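PDB 4WU0: similar to yteR (Bacilus subtilis) from Clostridium acetobutylicum, which probably hydrolyses unsaturated rhamnogalacturonan oligosaccharides derived from pectin, as a member of glycoside hydrolase family 105. Local coordinates for residues T171-H176 with T235-V240; M202-M207 with S267-Y272; K246-V251 with K292-G297; Y261-G266 with N314-V319. All blocks are in the same frame, centred on the assembly; numbering follows the deposited sequence.

Contact 1: residues T171-H176 with T235-V240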
loop_
_atom_site.group_PDB
_atom_site.type_symbol
_atom_site.label_atom_id
_atom_site.label_comp_id
_atom_site.label_asym_id
_atom_site.label_seq_id
_atom_site.Cartn_x
_atom_site.Cartn_y
_atom_site.Cartn_z
ATOM N N THR A 171 13.717 -10.411 -14.296
ATOM C CA THR A 171 13.262 -9.029 -14.431
ATOM C C THR A 171 13.567 -8.188 -13.197
ATOM O O THR A 171 13.590 -6.960 -13.278
ATOM C CB THR A 171 11.741 -8.950 -14.644
ATOM O OG1 THR A 171 11.072 -9.483 -13.498
ATOM C CG2 THR A 171 11.310 -9.719 -15.928
ATOM N N GLY A 172 13.734 -8.841 -12.045
ATOM C CA GLY A 172 13.832 -8.126 -10.786
ATOM C C GLY A 172 12.500 -7.745 -10.170
ATOM O O GLY A 172 12.443 -7.233 -9.053
ATOM N N LEU A 173 11.411 -8.025 -10.878
ATOM C CA LEU A 173 10.084 -7.781 -10.341
ATOM C C LEU A 173 9.696 -8.901 -9.375
ATOM O O LEU A 173 10.296 -9.982 -9.395
ATOM C CB LEU A 173 9.075 -7.661 -11.482
ATOM C CG LEU A 173 9.308 -6.521 -12.479
ATOM C CD1 LEU A 173 8.411 -6.687 -13.688
ATOM C CD2 LEU A 173 9.050 -5.147 -11.850
ATOM N N LEU A 174 8.707 -8.632 -8.520
ATOM C CA LEU A 174 8.203 -9.628 -7.579
ATOM C C LEU A 174 6.773 -9.999 -7.933
ATOM O O LEU A 174 5.937 -9.142 -8.237
ATOM C CB LEU A 174 8.241 -9.112 -6.127
ATOM C CG LEU A 174 9.589 -9.072 -5.410
ATOM C CD1 LEU A 174 10.501 -8.033 -6.010
ATOM C CD2 LEU A 174 9.411 -8.815 -3.915
ATOM N N TYR A 175 6.505 -11.293 -7.922
ATOM C CA TYR A 175 5.175 -11.801 -8.189
ATOM C C TYR A 175 4.221 -11.417 -7.069
ATOM O O TYR A 175 4.623 -11.188 -5.935
ATOM C CB TYR A 175 5.205 -13.318 -8.337
ATOM C CG TYR A 175 6.012 -13.798 -9.502
ATOM C CD1 TYR A 175 5.450 -13.908 -10.759
ATOM C CD2 TYR A 175 7.346 -14.141 -9.349
ATOM C CE1 TYR A 175 6.203 -14.350 -11.841
ATOM C CE2 TYR A 175 8.095 -14.567 -10.424
ATOM C CZ TYR A 175 7.514 -14.666 -11.659
ATOM O OH TYR A 175 8.256 -15.106 -12.727
ATOM N N HIS A 176 2.935 -11.392 -7.394
ATOM C CA HIS A 176 1.886 -10.973 -6.474
ATOM C C HIS A 176 1.874 -11.824 -5.181
ATOM O O HIS A 176 1.807 -11.290 -4.078
ATOM C CB HIS A 176 0.560 -11.089 -7.213
ATOM C CG HIS A 176 -0.640 -10.596 -6.462
ATOM N ND1 HIS A 176 -1.898 -10.599 -7.026
ATOM C CD2 HIS A 176 -0.790 -10.104 -5.212
ATOM C CE1 HIS A 176 -2.770 -10.136 -6.152
ATOM N NE2 HIS A 176 -2.124 -9.809 -5.053
ATOM N N THR A 235 14.755 -0.123 -9.980
ATOM C CA THR A 235 15.411 -0.485 -11.235
ATOM C C THR A 235 14.510 -1.366 -12.101
ATOM O O THR A 235 14.349 -1.144 -13.315
ATOM C CB THR A 235 16.753 -1.183 -10.968
ATOM O OG1 THR A 235 17.610 -0.258 -10.292
ATOM C CG2 THR A 235 17.407 -1.668 -12.246
ATOM N N ALA A 236 13.909 -2.363 -11.474
ATOM C CA ALA A 236 13.074 -3.309 -12.207
ATOM C C ALA A 236 11.807 -2.630 -12.730
ATOM O O ALA A 236 11.361 -2.897 -13.847
ATOM C CB ALA A 236 12.717 -4.487 -11.321
ATOM N N LEU A 237 11.213 -1.764 -11.928
ATOM C CA LEU A 237 10.019 -1.058 -12.371
ATOM C C LEU A 237 10.325 -0.055 -13.482
ATOM O O LEU A 237 9.520 0.122 -14.395
ATOM C CB LEU A 237 9.311 -0.373 -11.204
ATOM C CG LEU A 237 8.675 -1.339 -10.223
ATOM C CD1 LEU A 237 8.401 -0.644 -8.886
ATOM C CD2 LEU A 237 7.390 -1.909 -10.816
ATOM N N LEU A 238 11.473 0.615 -13.426
ATOM C CA LEU A 238 11.780 1.570 -14.475
ATOM C C LEU A 238 11.965 0.883 -15.832
ATOM O O LEU A 238 11.676 1.473 -16.882
ATOM C CB LEU A 238 13.002 2.429 -14.101
ATOM C CG LEU A 238 12.695 3.447 -12.987
ATOM C CD1 LEU A 238 13.936 4.157 -12.501
ATOM C CD2 LEU A 238 11.690 4.475 -13.467
ATOM N N LYS A 239 12.429 -0.365 -15.823
ATOM C CA LYS A 239 12.547 -1.126 -17.067
ATOM C C LYS A 239 11.211 -1.379 -17.762
ATOM O O LYS A 239 11.177 -1.551 -18.978
ATOM C CB LYS A 239 13.240 -2.471 -16.831
ATOM C CG LYS A 239 14.744 -2.371 -16.525
ATOM C CD LYS A 239 15.313 -3.760 -16.203
ATOM C CE LYS A 239 16.771 -3.673 -15.837
ATOM N NZ LYS A 239 17.270 -4.944 -15.243
ATOM N N VAL A 240 10.124 -1.421 -17.001
ATOM C CA VAL A 240 8.811 -1.694 -17.570
ATOM C C VAL A 240 7.876 -0.492 -17.563
ATOM O O VAL A 240 6.708 -0.620 -17.930
ATOM C CB VAL A 240 8.128 -2.931 -16.921
ATOM C CG1 VAL A 240 8.930 -4.200 -17.257
ATOM C CG2 VAL A 240 7.919 -2.750 -15.412
HETATM O O HOH W 1 12.006 -5.411 -15.002
HETATM O O HOH W 2 15.841 -5.171 -12.943
#
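The carbonyl oxygen of Thr171 is held by two donors, both of them water. One water gives Thr171 O a bond of 2.8 Å and passes its other to Ala236 O; the second, also bonded to Thr171 O, accepts from Lys239 NZ, at 2.7 Å from that nitrogen. No direct hydrogen bond joins the two segments, so solvent supplies the polar link between an ST turn and the last turns of helix 223-240 in this (alpha/alpha)6-barrel protein. In the turn, Thr171 OG1 accepts from Leu173 N at 3.0 Å, while Asp168 holds the same hydroxyl from outside. Gly172 takes a positive phi (83°) and lets the loop settle against the helix, where Ala236 CB points at it, 3.3 Å from Thr171 O and 3.5 Å from Gly172 C. Beside this polar bridge lies an apolar patch. The first bond of Leu173 does not point at the helix, CG being anti to the carbonyl carbon, yet the forked end of the side chain reaches it and its two branches divide the helix surface: CD1 faces Val240 CG2, whereas CD2 touches both Ala236 and Leu237, 3.8 Å from Ala236 CB and 3.8 Å from Leu237 CD2.

Contact 2: residues M202-M207 with S267-Y272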
loop_
_atom_site.group_PDB
_atom_site.type_symbol
_atom_site.label_atom_id
_atom_site.label_comp_id
_atom_site.label_asym_id
_atom_site.label_seq_id
_atom_site.Cartn_x
_atom_site.Cartn_y
_atom_site.Cartn_z
ATOM N N MET A 202 3.206 -4.754 -6.635
ATOM C CA MET A 202 4.511 -4.118 -6.546
ATOM C C MET A 202 4.425 -2.768 -5.860
ATOM O O MET A 202 5.310 -2.407 -5.107
ATOM C CB MET A 202 5.155 -3.952 -7.920
ATOM C CG MET A 202 5.825 -5.200 -8.445
ATOM S SD MET A 202 7.254 -5.740 -7.467
ATOM C CE MET A 202 8.445 -4.409 -7.689
ATOM N N GLY A 203 3.371 -2.006 -6.129
ATOM C CA GLY A 203 3.161 -0.731 -5.458
ATOM C C GLY A 203 3.104 -0.886 -3.939
ATOM O O GLY A 203 3.725 -0.123 -3.211
ATOM N N TRP A 204 2.353 -1.869 -3.449
ATOM C CA TRP A 204 2.293 -2.113 -2.015
ATOM C C TRP A 204 3.685 -2.345 -1.445
ATOM O O TRP A 204 4.044 -1.805 -0.405
ATOM C CB TRP A 204 1.458 -3.342 -1.693
ATOM C CG TRP A 204 -0.062 -3.226 -1.905
ATOM C CD1 TRP A 204 -0.859 -4.131 -2.556
ATOM C CD2 TRP A 204 -0.951 -2.198 -1.428
ATOM N NE1 TRP A 204 -2.165 -3.734 -2.509
ATOM C CE2 TRP A 204 -2.247 -2.546 -1.839
ATOM C CE3 TRP A 204 -0.779 -1.018 -0.698
ATOM C CZ2 TRP A 204 -3.354 -1.762 -1.563
ATOM C CZ3 TRP A 204 -1.888 -0.252 -0.415
ATOM C CH2 TRP A 204 -3.159 -0.629 -0.841
ATOM N N TYR A 205 4.463 -3.176 -2.131
ATOM C CA TYR A 205 5.762 -3.563 -1.605
ATOM C C TYR A 205 6.729 -2.376 -1.583
ATOM O O TYR A 205 7.463 -2.194 -0.602
ATOM C CB TYR A 205 6.358 -4.733 -2.391
ATOM C CG TYR A 205 7.565 -5.364 -1.738
ATOM C CD1 TYR A 205 7.455 -6.075 -0.556
ATOM C CD2 TYR A 205 8.811 -5.277 -2.327
ATOM C CE1 TYR A 205 8.574 -6.663 0.053
ATOM C CE2 TYR A 205 9.920 -5.881 -1.743
ATOM C CZ TYR A 205 9.790 -6.558 -0.557
ATOM O OH TYR A 205 10.887 -7.118 0.031
ATOM N N VAL A 206 6.759 -1.570 -2.646
ATOM C CA VAL A 206 7.654 -0.404 -2.611
ATOM C C VAL A 206 7.214 0.677 -1.617
ATOM O O VAL A 206 8.054 1.292 -0.952
ATOM C CB VAL A 206 7.992 0.182 -4.008
ATOM C CG1 VAL A 206 8.745 -0.844 -4.824
ATOM C CG2 VAL A 206 6.768 0.653 -4.753
ATOM N N MET A 207 5.911 0.891 -1.462
ATOM C CA MET A 207 5.456 1.784 -0.403
ATOM C C MET A 207 5.844 1.242 0.961
ATOM O O MET A 207 6.284 2.003 1.832
ATOM C CB MET A 207 3.958 1.975 -0.408
ATOM C CG MET A 207 3.544 3.012 0.548
ATOM S SD MET A 207 1.798 3.311 0.371
ATOM C CE MET A 207 1.842 3.763 -1.290
ATOM N N SER A 267 0.430 2.694 -10.330
ATOM C CA SER A 267 1.270 3.777 -10.825
ATOM C C SER A 267 1.479 4.845 -9.763
ATOM O O SER A 267 2.586 5.335 -9.590
ATOM C CB SER A 267 0.652 4.404 -12.085
ATOM O OG SER A 267 0.680 3.488 -13.169
ATOM N N SER A 268 0.419 5.211 -9.046
ATOM C CA SER A 268 0.530 6.239 -8.009
ATOM C C SER A 268 1.433 5.790 -6.866
ATOM O O SER A 268 2.207 6.580 -6.310
ATOM C CB SER A 268 -0.855 6.609 -7.469
ATOM O OG SER A 268 -1.641 7.303 -8.437
ATOM N N MET A 269 1.294 4.525 -6.493
ATOM C CA MET A 269 2.094 3.947 -5.410
ATOM C C MET A 269 3.566 3.969 -5.786
ATOM O O MET A 269 4.428 4.293 -4.954
ATOM C CB MET A 269 1.676 2.516 -5.155
ATOM C CG MET A 269 0.344 2.373 -4.522
ATOM S SD MET A 269 -0.046 0.645 -4.219
ATOM C CE MET A 269 -1.715 0.844 -3.638
ATOM N N ILE A 270 3.845 3.642 -7.041
ATOM C CA ILE A 270 5.231 3.603 -7.526
ATOM C C ILE A 270 5.805 5.014 -7.528
ATOM O O ILE A 270 6.945 5.233 -7.127
ATOM C CB ILE A 270 5.304 2.967 -8.925
ATOM C CG1 ILE A 270 4.910 1.498 -8.816
ATOM C CG2 ILE A 270 6.687 3.124 -9.551
ATOM C CD1 ILE A 270 4.573 0.818 -10.119
ATOM N N VAL A 271 5.029 5.986 -8.004
ATOM C CA VAL A 271 5.502 7.373 -8.028
ATOM C C VAL A 271 5.763 7.895 -6.618
ATOM O O VAL A 271 6.750 8.582 -6.369
ATOM C CB VAL A 271 4.487 8.270 -8.767
ATOM C CG1 VAL A 271 4.844 9.764 -8.610
ATOM C CG2 VAL A 271 4.484 7.880 -10.247
ATOM N N TYR A 272 4.885 7.570 -5.686
ATOM C CA TYR A 272 5.078 7.934 -4.285
ATOM C C TYR A 272 6.393 7.382 -3.759
ATOM O O TYR A 272 7.157 8.099 -3.128
ATOM C CB TYR A 272 3.923 7.383 -3.462
ATOM C CG TYR A 272 4.148 7.396 -1.965
ATOM C CD1 TYR A 272 4.012 8.562 -1.232
ATOM C CD2 TYR A 272 4.513 6.245 -1.294
ATOM C CE1 TYR A 272 4.200 8.570 0.143
ATOM C CE2 TYR A 272 4.695 6.240 0.074
ATOM C CZ TYR A 272 4.528 7.394 0.786
ATOM O OH TYR A 272 4.693 7.359 2.146
#
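Two nearly parallel helices of the (alpha/alpha)6 barrel meet here, 199-215 against 264-279, with the short axes 8.1 Å apart and crossing at 22°. Their like direction is what neighbouring inner helices of such a barrel show, and a single methionine dominates the interface. Met269, extended beyond CG, runs across the backbone of Gly203, and the lack of a side chain there lets Met269 SD come within 3.5 Å of Gly203 C. The chain then ends over one face of the Trp204 indole: Met269 CE stands 3.4 Å from the centroid of the Trp204 six-membered ring, a CH-pi contact only 11° off the normal. Met269 SD follows over the same face at 4.2 Å from that centroid, which makes the pair a Met-aromatic contact as well. Further along, Met207 leaves its helix with CG anti to the backbone N and then folds at its last torsion. Its methyl CE touches Met269 CG at 3.8 Å, and Met207 CG approaches Tyr272 CE2 obliquely at 3.5 Å, while the Tyr272 hydroxyl bonds to Asp211. Around the buried pair, helix 129-146 packs on Trp204 and Met207, helix 223-240 on Val206, and helix 345-360 on Met269 and Tyr272.

Contact 3: residues K246-V251 with K292-G297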
loop_
_atom_site.group_PDB
_atom_site.type_symbol
_atom_site.label_atom_id
_atom_site.label_comp_id
_atom_site.label_asym_id
_atom_site.label_seq_id
_atom_site.Cartn_x
_atom_site.Cartn_y
_atom_site.Cartn_z
ATOM N N LYS A 246 4.656 7.351 -19.274
ATOM C CA LYS A 246 5.494 7.409 -18.070
ATOM C C LYS A 246 4.863 6.777 -16.840
ATOM O O LYS A 246 5.344 7.005 -15.729
ATOM C CB LYS A 246 5.960 8.842 -17.756
ATOM C CG LYS A 246 6.636 9.519 -18.932
ATOM C CD LYS A 246 7.781 8.698 -19.496
ATOM C CE LYS A 246 8.487 9.458 -20.631
ATOM N NZ LYS A 246 9.354 8.584 -21.470
ATOM N N VAL A 247 3.823 5.967 -17.035
ATOM C CA VAL A 247 3.205 5.249 -15.932
ATOM C C VAL A 247 3.259 3.733 -16.197
ATOM O O VAL A 247 4.039 3.276 -17.069
ATOM C CB VAL A 247 1.802 5.807 -15.576
ATOM C CG1 VAL A 247 1.916 7.341 -15.339
ATOM C CG2 VAL A 247 0.761 5.518 -16.642
ATOM N N TRP A 248 2.488 2.964 -15.426
ATOM C CA TRP A 248 2.636 1.522 -15.381
ATOM C C TRP A 248 1.343 0.766 -15.677
ATOM O O TRP A 248 0.252 1.257 -15.407
ATOM C CB TRP A 248 3.209 1.094 -14.017
ATOM C CG TRP A 248 4.674 1.407 -13.899
ATOM C CD1 TRP A 248 5.702 0.571 -14.181
ATOM C CD2 TRP A 248 5.267 2.646 -13.474
ATOM N NE1 TRP A 248 6.891 1.207 -13.987
ATOM C CE2 TRP A 248 6.663 2.482 -13.557
ATOM C CE3 TRP A 248 4.753 3.878 -13.052
ATOM C CZ2 TRP A 248 7.571 3.508 -13.212
ATOM C CZ3 TRP A 248 5.647 4.899 -12.730
ATOM C CH2 TRP A 248 7.041 4.704 -12.824
ATOM N N TYR A 249 1.506 -0.434 -16.228
ATOM C CA TYR A 249 0.399 -1.317 -16.571
ATOM C C TYR A 249 -0.076 -2.187 -15.427
ATOM O O TYR A 249 0.680 -2.504 -14.499
ATOM C CB TYR A 249 0.813 -2.239 -17.706
ATOM C CG TYR A 249 0.901 -1.556 -19.037
ATOM C CD1 TYR A 249 -0.224 -1.428 -19.832
ATOM C CD2 TYR A 249 2.110 -1.038 -19.497
ATOM C CE1 TYR A 249 -0.155 -0.811 -21.052
ATOM C CE2 TYR A 249 2.181 -0.425 -20.718
ATOM C CZ TYR A 249 1.043 -0.295 -21.475
ATOM O OH TYR A 249 1.100 0.328 -22.701
ATOM N N GLN A 250 -1.344 -2.581 -15.512
ATOM C CA GLN A 250 -1.936 -3.577 -14.608
ATOM C C GLN A 250 -1.103 -4.857 -14.513
ATOM O O GLN A 250 -0.793 -5.312 -13.407
ATOM C CB GLN A 250 -3.358 -3.892 -15.099
ATOM C CG GLN A 250 -4.045 -5.096 -14.521
ATOM C CD GLN A 250 -4.681 -4.815 -13.173
ATOM O OE1 GLN A 250 -4.253 -3.913 -12.454
ATOM N NE2 GLN A 250 -5.661 -5.628 -12.795
ATOM N N VAL A 251 -0.748 -5.442 -15.657
ATOM C CA VAL A 251 0.207 -6.552 -15.695
ATOM C C VAL A 251 1.529 -5.945 -16.199
ATOM O O VAL A 251 1.675 -5.599 -17.376
ATOM C CB VAL A 251 -0.259 -7.721 -16.564
ATOM C CG1 VAL A 251 0.763 -8.864 -16.516
ATOM C CG2 VAL A 251 -1.614 -8.210 -16.095
ATOM N N LYS A 292 9.407 13.205 -11.239
ATOM C CA LYS A 292 8.535 14.328 -11.565
ATOM C C LYS A 292 7.723 14.053 -12.831
ATOM O O LYS A 292 6.530 14.329 -12.886
ATOM C CB LYS A 292 9.358 15.598 -11.725
ATOM C CG LYS A 292 9.815 16.136 -10.387
ATOM C CD LYS A 292 10.987 17.092 -10.489
ATOM C CE LYS A 292 10.736 18.238 -11.396
ATOM N NZ LYS A 292 11.934 19.158 -11.370
ATOM N N GLU A 293 8.394 13.531 -13.846
ATOM C CA GLU A 293 7.747 13.218 -15.116
ATOM C C GLU A 293 6.673 12.145 -14.945
ATOM O O GLU A 293 5.582 12.230 -15.524
ATOM C CB GLU A 293 8.816 12.774 -16.112
ATOM C CG GLU A 293 8.326 12.381 -17.444
ATOM C CD GLU A 293 9.465 11.909 -18.344
ATOM O OE1 GLU A 293 10.196 10.957 -17.949
ATOM O OE2 GLU A 293 9.628 12.494 -19.438
ATOM N N ALA A 294 6.964 11.150 -14.119
ATOM C CA ALA A 294 6.009 10.080 -13.862
ATOM C C ALA A 294 4.791 10.618 -13.114
ATOM O O ALA A 294 3.655 10.237 -13.414
ATOM C CB ALA A 294 6.665 8.923 -13.077
ATOM N N TYR A 295 5.027 11.499 -12.144
ATOM C CA TYR A 295 3.937 12.154 -11.450
ATOM C C TYR A 295 3.037 12.899 -12.419
ATOM O O TYR A 295 1.814 12.778 -12.358
ATOM C CB TYR A 295 4.431 13.126 -10.376
ATOM C CG TYR A 295 3.257 13.769 -9.694
ATOM C CD1 TYR A 295 2.512 13.072 -8.757
ATOM C CD2 TYR A 295 2.851 15.052 -10.021
ATOM C CE1 TYR A 295 1.405 13.646 -8.169
ATOM C CE2 TYR A 295 1.744 15.627 -9.433
ATOM C CZ TYR A 295 1.023 14.919 -8.507
ATOM O OH TYR A 295 -0.073 15.513 -7.913
ATOM N N LYS A 296 3.614 13.702 -13.300
ATOM C CA LYS A 296 2.805 14.416 -14.269
ATOM C C LYS A 296 2.042 13.436 -15.181
ATOM O O LYS A 296 0.921 13.709 -15.614
ATOM C CB LYS A 296 3.678 15.381 -15.069
ATOM C CG LYS A 296 3.973 16.644 -14.261
ATOM C CD LYS A 296 4.671 17.709 -15.049
ATOM C CE LYS A 296 6.041 17.230 -15.424
ATOM N NZ LYS A 296 6.880 18.285 -16.070
ATOM N N GLY A 297 2.634 12.270 -15.419
ATOM C CA GLY A 297 1.960 11.215 -16.148
ATOM C C GLY A 297 0.712 10.711 -15.454
ATOM O O GLY A 297 -0.274 10.368 -16.093
#
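Lys246 adopts a left-handed backbone conformation (phi 71°), after which Val247 and Trp248 are extended, and the bend brings Lys246 CA to 5.0 Å from Ala294 CA. The arrangement is a loop-on-helix packing within the (alpha/alpha)6 barrel: the connection between helices 223-240 and 264-279 lies across helix 288-302. At its outer side two long side chains cross obliquely. Lys246 is bent at chi2 and touches Glu293 with its methylenes, Lys246 CG lying 3.6 Å from Glu293 CG and Lys246 CE 3.5 Å from Glu293 OE2. The opposite charges may attract weakly but form no salt bridge, since Lys246 NZ remains 4.3 Å from Glu293 OE1; the ammonium instead bonds to the carbonyl oxygen of Asn243. Further in, the contact becomes apolar. Val247 lays its CG1 branch, anti to its own carbonyl carbon, against the bare backbone of Gly297, 3.6 Å from Gly297 C, and tightly enough that the absence of a side chain on Gly297 matters. Trp248 belongs both to this contact and to its surroundings, for its indole N-H is given to Leu237 O while its six-membered ring turns toward helix 288-302. Ala294 CB fills the corner between loop backbone and indole, 3.5 Å from Lys246 O and 4.2 Å from Trp248 CZ3.

Contact 4: residues Y261-G266 with N314-V319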
loop_
_atom_site.group_PDB
_atom_site.type_symbol
_atom_site.label_atom_id
_atom_site.label_comp_id
_atom_site.label_asym_id
_atom_site.label_seq_id
_atom_site.Cartn_x
_atom_site.Cartn_y
_atom_site.Cartn_z
ATOM N N TYR A 261 -3.764 -2.541 -19.538
ATOM C CA TYR A 261 -4.116 -1.125 -19.422
ATOM C C TYR A 261 -3.239 -0.450 -18.387
ATOM O O TYR A 261 -2.781 -1.094 -17.432
ATOM C CB TYR A 261 -5.596 -0.962 -19.064
ATOM C CG TYR A 261 -6.022 -1.537 -17.734
ATOM C CD1 TYR A 261 -6.355 -2.882 -17.597
ATOM C CD2 TYR A 261 -6.124 -0.718 -16.611
ATOM C CE1 TYR A 261 -6.765 -3.387 -16.389
ATOM C CE2 TYR A 261 -6.530 -1.203 -15.408
ATOM C CZ TYR A 261 -6.853 -2.547 -15.289
ATOM O OH TYR A 261 -7.255 -3.029 -14.077
ATOM N N LEU A 262 -3.023 0.846 -18.590
ATOM C CA LEU A 262 -2.321 1.671 -17.622
ATOM C C LEU A 262 -3.218 1.827 -16.413
ATOM O O LEU A 262 -4.375 2.235 -16.541
ATOM C CB LEU A 262 -1.987 3.039 -18.256
ATOM C CG LEU A 262 -1.153 2.984 -19.531
ATOM C CD1 LEU A 262 -1.017 4.366 -20.143
ATOM C CD2 LEU A 262 0.223 2.402 -19.251
ATOM N N GLU A 263 -2.688 1.496 -15.235
ATOM C CA GLU A 263 -3.516 1.381 -14.036
ATOM C C GLU A 263 -3.060 2.372 -12.966
ATOM O O GLU A 263 -1.864 2.512 -12.673
ATOM C CB GLU A 263 -3.516 -0.075 -13.545
ATOM C CG GLU A 263 -4.573 -0.394 -12.498
ATOM C CD GLU A 263 -4.209 0.055 -11.093
ATOM O OE1 GLU A 263 -3.020 -0.029 -10.750
ATOM O OE2 GLU A 263 -5.117 0.467 -10.305
ATOM N N ALA A 264 -4.031 3.065 -12.383
ATOM C CA ALA A 264 -3.749 4.268 -11.599
ATOM C C ALA A 264 -3.230 4.011 -10.199
ATOM O O ALA A 264 -2.402 4.785 -9.688
ATOM C CB ALA A 264 -5.001 5.139 -11.518
ATOM N N SER A 265 -3.749 2.988 -9.522
ATOM C CA SER A 265 -3.355 2.797 -8.141
ATOM C C SER A 265 -1.904 2.321 -8.037
ATOM O O SER A 265 -1.123 2.902 -7.292
ATOM C CB SER A 265 -4.332 1.888 -7.388
ATOM O OG SER A 265 -4.233 0.538 -7.796
ATOM N N GLY A 266 -1.536 1.297 -8.793
ATOM C CA GLY A 266 -0.151 0.855 -8.814
ATOM C C GLY A 266 0.792 1.964 -9.277
ATOM O O GLY A 266 1.834 2.186 -8.657
ATOM N N ASN A 314 -9.333 8.227 -12.375
ATOM C CA ASN A 314 -9.848 7.132 -13.178
ATOM C C ASN A 314 -8.856 5.978 -13.305
ATOM O O ASN A 314 -7.679 6.135 -13.008
ATOM C CB ASN A 314 -10.124 7.673 -14.587
ATOM C CG ASN A 314 -11.144 8.812 -14.609
ATOM O OD1 ASN A 314 -10.837 9.959 -14.969
ATOM N ND2 ASN A 314 -12.363 8.482 -14.308
ATOM N N LYS A 315 -9.354 4.851 -13.809
ATOM C CA LYS A 315 -8.563 3.696 -14.236
ATOM C C LYS A 315 -7.914 2.953 -13.085
ATOM O O LYS A 315 -6.748 2.531 -13.164
ATOM C CB LYS A 315 -7.514 4.087 -15.278
ATOM C CG LYS A 315 -8.012 5.023 -16.390
ATOM C CD LYS A 315 -9.205 4.437 -17.158
ATOM C CE LYS A 315 -9.631 5.395 -18.267
ATOM N NZ LYS A 315 -10.759 4.859 -19.077
ATOM N N ILE A 316 -8.712 2.715 -12.054
ATOM C CA ILE A 316 -8.228 2.015 -10.871
ATOM C C ILE A 316 -8.764 0.584 -10.863
ATOM O O ILE A 316 -9.949 0.357 -10.990
ATOM C CB ILE A 316 -8.689 2.732 -9.595
ATOM C CG1 ILE A 316 -8.250 4.204 -9.592
ATOM C CG2 ILE A 316 -8.210 1.983 -8.376
ATOM C CD1 ILE A 316 -9.085 5.043 -8.668
ATOM N N CYS A 317 -7.878 -0.386 -10.700
ATOM C CA CYS A 317 -8.338 -1.770 -10.574
ATOM C C CYS A 317 -9.078 -1.896 -9.249
ATOM O O CYS A 317 -8.492 -1.667 -8.205
ATOM C CB CYS A 317 -7.150 -2.730 -10.593
ATOM S SG CYS A 317 -7.691 -4.446 -10.275
ATOM N N TYR A 318 -10.346 -2.271 -9.265
ATOM C CA TYR A 318 -11.128 -2.250 -8.035
ATOM C C TYR A 318 -10.599 -3.246 -6.976
ATOM O O TYR A 318 -10.547 -2.930 -5.777
ATOM C CB TYR A 318 -12.608 -2.500 -8.325
ATOM C CG TYR A 318 -13.464 -2.615 -7.083
ATOM C CD1 TYR A 318 -13.562 -1.563 -6.171
ATOM C CD2 TYR A 318 -14.151 -3.784 -6.805
ATOM C CE1 TYR A 318 -14.330 -1.686 -5.033
ATOM C CE2 TYR A 318 -14.925 -3.907 -5.676
ATOM C CZ TYR A 318 -15.010 -2.857 -4.793
ATOM O OH TYR A 318 -15.785 -2.990 -3.657
ATOM N N VAL A 319 -10.268 -4.447 -7.429
ATOM C CA VAL A 319 -9.884 -5.548 -6.550
ATOM C C VAL A 319 -9.175 -6.607 -7.381
ATOM O O VAL A 319 -9.502 -6.827 -8.540
ATOM C CB VAL A 319 -11.118 -6.173 -5.836
ATOM C CG1 VAL A 319 -12.085 -6.803 -6.847
ATOM C CG2 VAL A 319 -10.691 -7.203 -4.786
#
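Glu263 turns its carboxylate back over the start of its own helix and presents one oxygen to the chain that crosses it. CG is anti to the backbone N (chi1 -167°), and a bend at chi2 (-79°) brings OE2 to Cys317 N, a 2.9 Å bond that is nearly straight and uses the anti lone pair. The same oxygen accepts from Ser265 twice: Ser265 OG, at 2.7 Å, meets Glu263 OE2 on its syn side, whereas Ser265 N comes from above the carboxylate plane. The other oxygen, Glu263 OE1, takes Gly266 N at 2.8 Å on its syn lone pair. Glu263 is thus the side-chain N-cap of helix 264-279, and the cap doubles as a clasp on strand 311-317, the middle strand of a three-stranded antiparallel sheet; the chain of 261-265 leading into the helix runs almost perpendicular to 314-317. With so many donors at the N-terminal end of a helix, and Arg200 forming a long, weak ion pair, this buried carboxylate is probably kept ionised. A backbone bond lies next to it, Ala264 N to Lys315 O at 2.9 Å, the donor standing above the carbonyl plane. Ala264 CB points toward the 314-319 segment and comes to 3.2 Å from Asn314 O, with Ile316 CG1 alongside. Ile316 sends its other branch, CG2, toward Ser265 CB. Tyr261 meets the segment too: its ring turns an edge to Lys315 O, and its hydroxyl tip lies against Cys317, Tyr261 OH being 3.5 Å from Cys317 CB.

How the contacts relate
Followed from the N terminus, contact 1 closes the first loop, returning from residue 240 to the loop ahead of strand 177-179. Contact 2 opens within that loop at helix 199-215 and closes on helix 264-279, so the two cross. Contact 3 opens after contact 1 has closed, crosses contact 2 and ends on helix 288-302; contact 4 starts inside both contacts 2 and 3 and closes last, on the strand beyond. Trp248, itself in contact 3, links to the other three: its indole reaches contact 1 and its backbone N meets Ser267 OG of contact 2. Backbone bonds from Trp248 and Gln250 tie contact 3 to contact 4. Together they bind successive barrel helices to their connecting loops and the small sheet.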